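Local coordinates for putative TetR-family transcriptional regulator (Streptomyces coelicolor, PDB 2HXO), which probably binds operator DNA as a dimeric TetR-family regulator of transcription, at residues 27-32 / 105-110; 32-37 / 62-67. All coordinates share one frame; numbering follows the deposited sequence.

Interaction 1: residues 27-32 / 105-110; sequences ELLDTV and HPWLAT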
loop_
_atom_site.group_PDB
_atom_site.type_symbol
_atom_site.label_atom_id
_atom_site.label_comp_id
_atom_site.label_asym_id
_atom_site.label_seq_id
_atom_site.Cartn_x
_atom_site.Cartn_y
_atom_site.Cartn_z
ATOM N N GLU A 27 -21.675 -8.292 -5.938
ATOM C CA GLU A 27 -21.695 -9.697 -6.342
ATOM C C GLU A 27 -20.915 -9.864 -7.636
ATOM O O GLU A 27 -20.106 -10.782 -7.779
ATOM C CB GLU A 27 -23.135 -10.173 -6.556
ATOM C CG GLU A 27 -24.032 -10.012 -5.345
ATOM C CD GLU A 27 -25.473 -10.382 -5.636
ATOM O OE1 GLU A 27 -26.071 -9.793 -6.567
ATOM O OE2 GLU A 27 -26.011 -11.262 -4.929
ATOM N N LEU A 28 -21.168 -8.970 -8.581
ATOM C CA LEU A 28 -20.482 -9.009 -9.861
ATOM C C LEU A 28 -18.996 -8.738 -9.673
ATOM O O LEU A 28 -18.158 -9.421 -10.254
ATOM C CB LEU A 28 -21.086 -7.976 -10.821
ATOM C CG LEU A 28 -22.524 -8.248 -11.289
ATOM C CD1 LEU A 28 -23.029 -7.076 -12.128
ATOM C CD2 LEU A 28 -22.559 -9.547 -12.097
ATOM N N LEU A 29 -18.668 -7.739 -8.859
ATOM C CA LEU A 29 -17.270 -7.406 -8.622
ATOM C C LEU A 29 -16.533 -8.593 -8.010
ATOM O O LEU A 29 -15.353 -8.814 -8.295
ATOM C CB LEU A 29 -17.162 -6.180 -7.704
ATOM C CG LEU A 29 -17.414 -4.817 -8.368
ATOM C CD1 LEU A 29 -17.432 -3.725 -7.318
ATOM C CD2 LEU A 29 -16.335 -4.536 -9.401
ATOM N N ASP A 30 -17.237 -9.354 -7.179
ATOM C CA ASP A 30 -16.655 -10.517 -6.521
ATOM C C ASP A 30 -16.405 -11.673 -7.486
ATOM O O ASP A 30 -15.407 -12.388 -7.364
ATOM C CB ASP A 30 -17.575 -10.994 -5.394
ATOM C CG ASP A 30 -17.601 -10.041 -4.210
ATOM O OD1 ASP A 30 -18.470 -10.208 -3.331
ATOM O OD2 ASP A 30 -16.747 -9.132 -4.154
ATOM N N THR A 31 -17.309 -11.841 -8.452
ATOM C CA THR A 31 -17.216 -12.929 -9.428
ATOM C C THR A 31 -16.497 -12.586 -10.734
ATOM O O THR A 31 -15.541 -13.262 -11.110
ATOM C CB THR A 31 -18.619 -13.452 -9.771
ATOM O OG1 THR A 31 -19.396 -12.379 -10.318
ATOM C CG2 THR A 31 -19.320 -13.975 -8.519
ATOM N N VAL A 32 -16.951 -11.543 -11.425
ATOM C CA VAL A 32 -16.337 -11.157 -12.693
ATOM C C VAL A 32 -15.361 -9.983 -12.623
ATOM O O VAL A 32 -14.686 -9.673 -13.611
ATOM C CB VAL A 32 -17.417 -10.848 -13.770
ATOM C CG1 VAL A 32 -18.127 -12.136 -14.180
ATOM C CG2 VAL A 32 -18.427 -9.849 -13.239
ATOM N N HIS A 105 -13.165 -9.241 -0.471
ATOM C CA HIS A 105 -13.400 -8.599 -1.761
ATOM C C HIS A 105 -12.080 -8.081 -2.336
ATOM O O HIS A 105 -11.687 -6.939 -2.093
ATOM C CB HIS A 105 -14.375 -7.430 -1.596
ATOM C CG HIS A 105 -15.700 -7.808 -1.001
ATOM N ND1 HIS A 105 -16.920 -7.959 -1.567
ATOM C CD2 HIS A 105 -15.878 -8.031 0.346
ATOM C CE1 HIS A 105 -17.806 -8.261 -0.558
ATOM N NE2 HIS A 105 -17.151 -8.297 0.587
ATOM N N PRO A 106 -11.383 -8.916 -3.118
ATOM C CA PRO A 106 -10.097 -8.586 -3.746
ATOM C C PRO A 106 -10.064 -7.259 -4.484
ATOM O O PRO A 106 -9.074 -6.523 -4.428
ATOM C CB PRO A 106 -9.860 -9.770 -4.679
ATOM C CG PRO A 106 -10.500 -10.904 -3.927
ATOM C CD PRO A 106 -11.799 -10.287 -3.461
ATOM N N TRP A 107 -11.144 -6.962 -5.191
ATOM C CA TRP A 107 -11.239 -5.716 -5.948
ATOM C C TRP A 107 -11.199 -4.467 -5.047
ATOM O O TRP A 107 -10.833 -3.381 -5.499
ATOM C CB TRP A 107 -12.536 -5.710 -6.761
ATOM C CG TRP A 107 -13.767 -5.963 -5.921
ATOM C CD1 TRP A 107 -14.343 -7.172 -5.650
ATOM C CD2 TRP A 107 -14.552 -4.982 -5.228
ATOM N NE1 TRP A 107 -15.441 -7.007 -4.834
ATOM C CE2 TRP A 107 -15.591 -5.674 -4.558
ATOM C CE3 TRP A 107 -14.478 -3.587 -5.105
ATOM C CZ2 TRP A 107 -16.551 -5.014 -3.775
ATOM C CZ3 TRP A 107 -15.437 -2.929 -4.325
ATOM C CH2 TRP A 107 -16.459 -3.647 -3.672
ATOM N N LEU A 108 -11.564 -4.625 -3.777
ATOM C CA LEU A 108 -11.599 -3.499 -2.844
ATOM C C LEU A 108 -10.310 -2.692 -2.725
ATOM O O LEU A 108 -10.348 -1.460 -2.709
ATOM C CB LEU A 108 -12.013 -3.971 -1.446
ATOM C CG LEU A 108 -12.406 -2.848 -0.477
ATOM C CD1 LEU A 108 -13.648 -2.132 -1.003
ATOM C CD2 LEU A 108 -12.693 -3.412 0.901
ATOM N N ALA A 109 -9.174 -3.375 -2.635
ATOM C CA ALA A 109 -7.893 -2.689 -2.493
ATOM C C ALA A 109 -7.616 -1.697 -3.618
ATOM O O ALA A 109 -7.124 -0.595 -3.378
ATOM C CB ALA A 109 -6.761 -3.710 -2.414
ATOM N N THR A 110 -7.930 -2.096 -4.846
ATOM C CA THR A 110 -7.712 -1.243 -6.002
ATOM C C THR A 110 -8.638 -0.029 -5.975
ATOM O O THR A 110 -8.229 1.082 -6.311
ATOM C CB THR A 110 -7.951 -2.020 -7.323
ATOM O OG1 THR A 110 -7.031 -3.117 -7.403
ATOM C CG2 THR A 110 -7.743 -1.108 -8.532
#
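D30, near the end of helix 18-31, takes hydrogen bonds from H105 and W107 at the junction between the DNA-binding region and the larger C-terminal part of this TetR-type fold. A single carboxylate oxygen, OD2, receives both. The indole NE1 of W107 lies 2.6 Å from D30 OD2; the bond is nearly straight at 167°, and OD2 sits in the plane of the indole, met almost along its C-O axis. H105 ND1 reaches the same D30 OD2 at 2.8 Å, on that oxygen's syn lone pair. This second bond is more bent, at 131°, with the oxygen tilted out of the imidazole plane. Two donors on one oxygen should favour a charged carboxylate, and they fix its rotation.

L29, one residue earlier, lies against the indole. Its CB stands over the five-membered ring of W107, 3.5 Å from the centroid and almost straight above it, a CH-pi contact, while L29 CD1 covers the six-membered part on the same face, 3.7 Å from W107 CZ3. H105 CB lies over the opposite face, displaced toward its rim, so the indole has a neighbour on each face. W107 holds CG between its backbone N and carbonyl carbon (chi1 54°), which swings the ring back toward helix 18-31 and lets NE1 reach D30.

H105 is the residue where the chain breaks from helix 87-104 before entering helix 107-118. Helix 60-76 borders the contact as well: H105 touches V71 and W107 touches T68, so the short bend between two helices is wedged against two more.

Interaction 2: residues 32-37 / 62-67; sequences VGERGL and ELLGAA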
loop_
_atom_site.group_PDB
_atom_site.type_symbol
_atom_site.label_atom_id
_atom_site.label_comp_id
_atom_site.label_asym_id
_atom_site.label_seq_id
_atom_site.Cartn_x
_atom_site.Cartn_y
_atom_site.Cartn_z
ATOM N N VAL A 32 -16.951 -11.543 -11.425
ATOM C CA VAL A 32 -16.337 -11.157 -12.693
ATOM C C VAL A 32 -15.361 -9.983 -12.623
ATOM O O VAL A 32 -14.686 -9.673 -13.611
ATOM C CB VAL A 32 -17.417 -10.848 -13.770
ATOM C CG1 VAL A 32 -18.127 -12.136 -14.180
ATOM C CG2 VAL A 32 -18.427 -9.849 -13.239
ATOM N N GLY A 33 -15.284 -9.333 -11.465
ATOM C CA GLY A 33 -14.373 -8.211 -11.304
ATOM C C GLY A 33 -14.862 -6.880 -11.856
ATOM O O GLY A 33 -16.024 -6.732 -12.238
ATOM N N GLU A 34 -13.963 -5.903 -11.901
ATOM C CA GLU A 34 -14.307 -4.579 -12.395
ATOM C C GLU A 34 -14.746 -4.661 -13.846
ATOM O O GLU A 34 -15.868 -4.280 -14.188
ATOM C CB GLU A 34 -13.113 -3.633 -12.266
ATOM C CG GLU A 34 -13.501 -2.172 -12.341
ATOM C CD GLU A 34 -12.323 -1.239 -12.138
ATOM O OE1 GLU A 34 -11.538 -1.471 -11.192
ATOM O OE2 GLU A 34 -12.189 -0.267 -12.914
ATOM N N ARG A 35 -13.855 -5.159 -14.700
ATOM C CA ARG A 35 -14.153 -5.302 -16.123
ATOM C C ARG A 35 -15.470 -6.041 -16.344
ATOM O O ARG A 35 -16.177 -5.778 -17.316
ATOM C CB ARG A 35 -13.019 -6.058 -16.826
ATOM C CG ARG A 35 -11.833 -5.196 -17.234
ATOM C CD ARG A 35 -12.122 -4.434 -18.527
ATOM N NE ARG A 35 -10.956 -3.689 -19.003
ATOM C CZ ARG A 35 -10.846 -3.158 -20.220
ATOM N NH1 ARG A 35 -11.834 -3.288 -21.099
ATOM N NH2 ARG A 35 -9.744 -2.496 -20.560
ATOM N N GLY A 36 -15.793 -6.961 -15.439
ATOM C CA GLY A 36 -17.024 -7.720 -15.558
ATOM C C GLY A 36 -18.248 -6.944 -15.116
ATOM O O GLY A 36 -19.377 -7.416 -15.271
ATOM N N LEU A 37 -18.031 -5.758 -14.552
ATOM C CA LEU A 37 -19.140 -4.922 -14.104
ATOM C C LEU A 37 -19.595 -4.063 -15.278
ATOM O O LEU A 37 -19.012 -3.010 -15.558
ATOM C CB LEU A 37 -18.715 -4.026 -12.937
ATOM C CG LEU A 37 -19.843 -3.138 -12.396
ATOM C CD1 LEU A 37 -20.933 -4.004 -11.796
ATOM C CD2 LEU A 37 -19.297 -2.169 -11.356
ATOM N N GLU A 62 -19.104 6.131 -10.251
ATOM C CA GLU A 62 -19.929 6.386 -9.073
ATOM C C GLU A 62 -20.454 5.083 -8.457
ATOM O O GLU A 62 -20.618 4.981 -7.237
ATOM C CB GLU A 62 -21.113 7.290 -9.437
ATOM C CG GLU A 62 -20.781 8.741 -9.824
ATOM C CD GLU A 62 -19.786 8.876 -10.983
ATOM O OE1 GLU A 62 -19.940 8.177 -12.019
ATOM O OE2 GLU A 62 -18.845 9.702 -10.854
ATOM N N LEU A 63 -20.727 4.089 -9.295
ATOM C CA LEU A 63 -21.221 2.809 -8.804
ATOM C C LEU A 63 -20.104 2.065 -8.055
ATOM O O LEU A 63 -20.341 1.447 -7.017
ATOM C CB LEU A 63 -21.734 1.966 -9.970
ATOM C CG LEU A 63 -22.423 0.641 -9.640
ATOM C CD1 LEU A 63 -23.552 0.865 -8.654
ATOM C CD2 LEU A 63 -22.938 0.019 -10.931
ATOM N N LEU A 64 -18.888 2.127 -8.585
ATOM C CA LEU A 64 -17.749 1.489 -7.931
ATOM C C LEU A 64 -17.565 2.130 -6.553
ATOM O O LEU A 64 -17.293 1.439 -5.569
ATOM C CB LEU A 64 -16.474 1.677 -8.755
ATOM C CG LEU A 64 -16.359 0.912 -10.078
ATOM C CD1 LEU A 64 -15.057 1.298 -10.768
ATOM C CD2 LEU A 64 -16.408 -0.585 -9.818
ATOM N N GLY A 65 -17.721 3.452 -6.491
ATOM C CA GLY A 65 -17.577 4.158 -5.228
ATOM C C GLY A 65 -18.628 3.748 -4.212
ATOM O O GLY A 65 -18.331 3.559 -3.031
ATOM N N ALA A 66 -19.864 3.599 -4.668
ATOM C CA ALA A 66 -20.946 3.213 -3.780
ATOM C C ALA A 66 -20.745 1.788 -3.284
ATOM O O ALA A 66 -21.117 1.459 -2.156
ATOM C CB ALA A 66 -22.283 3.330 -4.502
ATOM N N ALA A 67 -20.168 0.940 -4.133
ATOM C CA ALA A 67 -19.918 -0.459 -3.783
ATOM C C ALA A 67 -18.796 -0.533 -2.748
ATOM O O ALA A 67 -18.887 -1.259 -1.761
ATOM C CB ALA A 67 -19.533 -1.244 -5.030
#
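E34 and L37 are the residues through which the loop 32-37 meets L63 and L64 of helix 60-76. The loop leaves helix 18-31 at G33, whose positive phi of 81° would jam any CB against the carbonyl of V32, so glycine suits the exit. E34 comes next. With CG anti to the backbone N (chi1 -162°) and the chain extended beyond it, the side chain lies roughly perpendicular across L64. Its CG lies 4.1 Å from L64 CD1, and the carboxylate oxygen OE2 approaches that same CD1 methyl to 3.9 Å. An alanine here would remove CG and the carboxylate, which is likely to leave the L64 CD1 methyl without its cover on this side.

From E34 the chain makes a type I turn, closed by L37 N bonding to E34 O at 2.6 Å. The turn brings the L37 side chain toward helix 60-76. There the L37 and L64 side chains run alongside each other, pointing opposite ways, with CD2 of L37 3.6 Å from CD2 of L64; L63 is a looser neighbour, its CD2 4.3 Å from L37 CD2. The two methyls of L64 thus divide their work, CD1 serving E34 and CD2 mainly L37. A25 and L28 of helix 18-31 also touch L37, while L64 rests on L29 and on Q111 of helix 107-118.

Apolar contact carries the join of loop and helix: methyl and methylene surfaces set the spacing without directional bonds. The leucine methyls offer E34 OE2 no bond, so the carboxylate probably finds its polar partners away from them.

How the interactions relate
The two contacts lie 8 Å apart, centre to centre, and follow one another on the first segment side, since residues 27-32 and 32-37 share V32. Along the chain comes helix 18-31, then its exit loop, then helix 60-76, and last 105-110, so interaction 2 closes within the span of interaction 1. They also touch: L28 O probably bonds to G33 N, L29 CD2 packs on E34 CA, and W107 CH2 lies near A67 O. The predicted helix-turn-helix, 38-57, falls between the segments of interaction 2. Helix 18-31 and its loop are therefore anchored to both helix 60-76 and the start of helix 107-118, a connection consistent with coupling between DNA-binding and C-terminal regions.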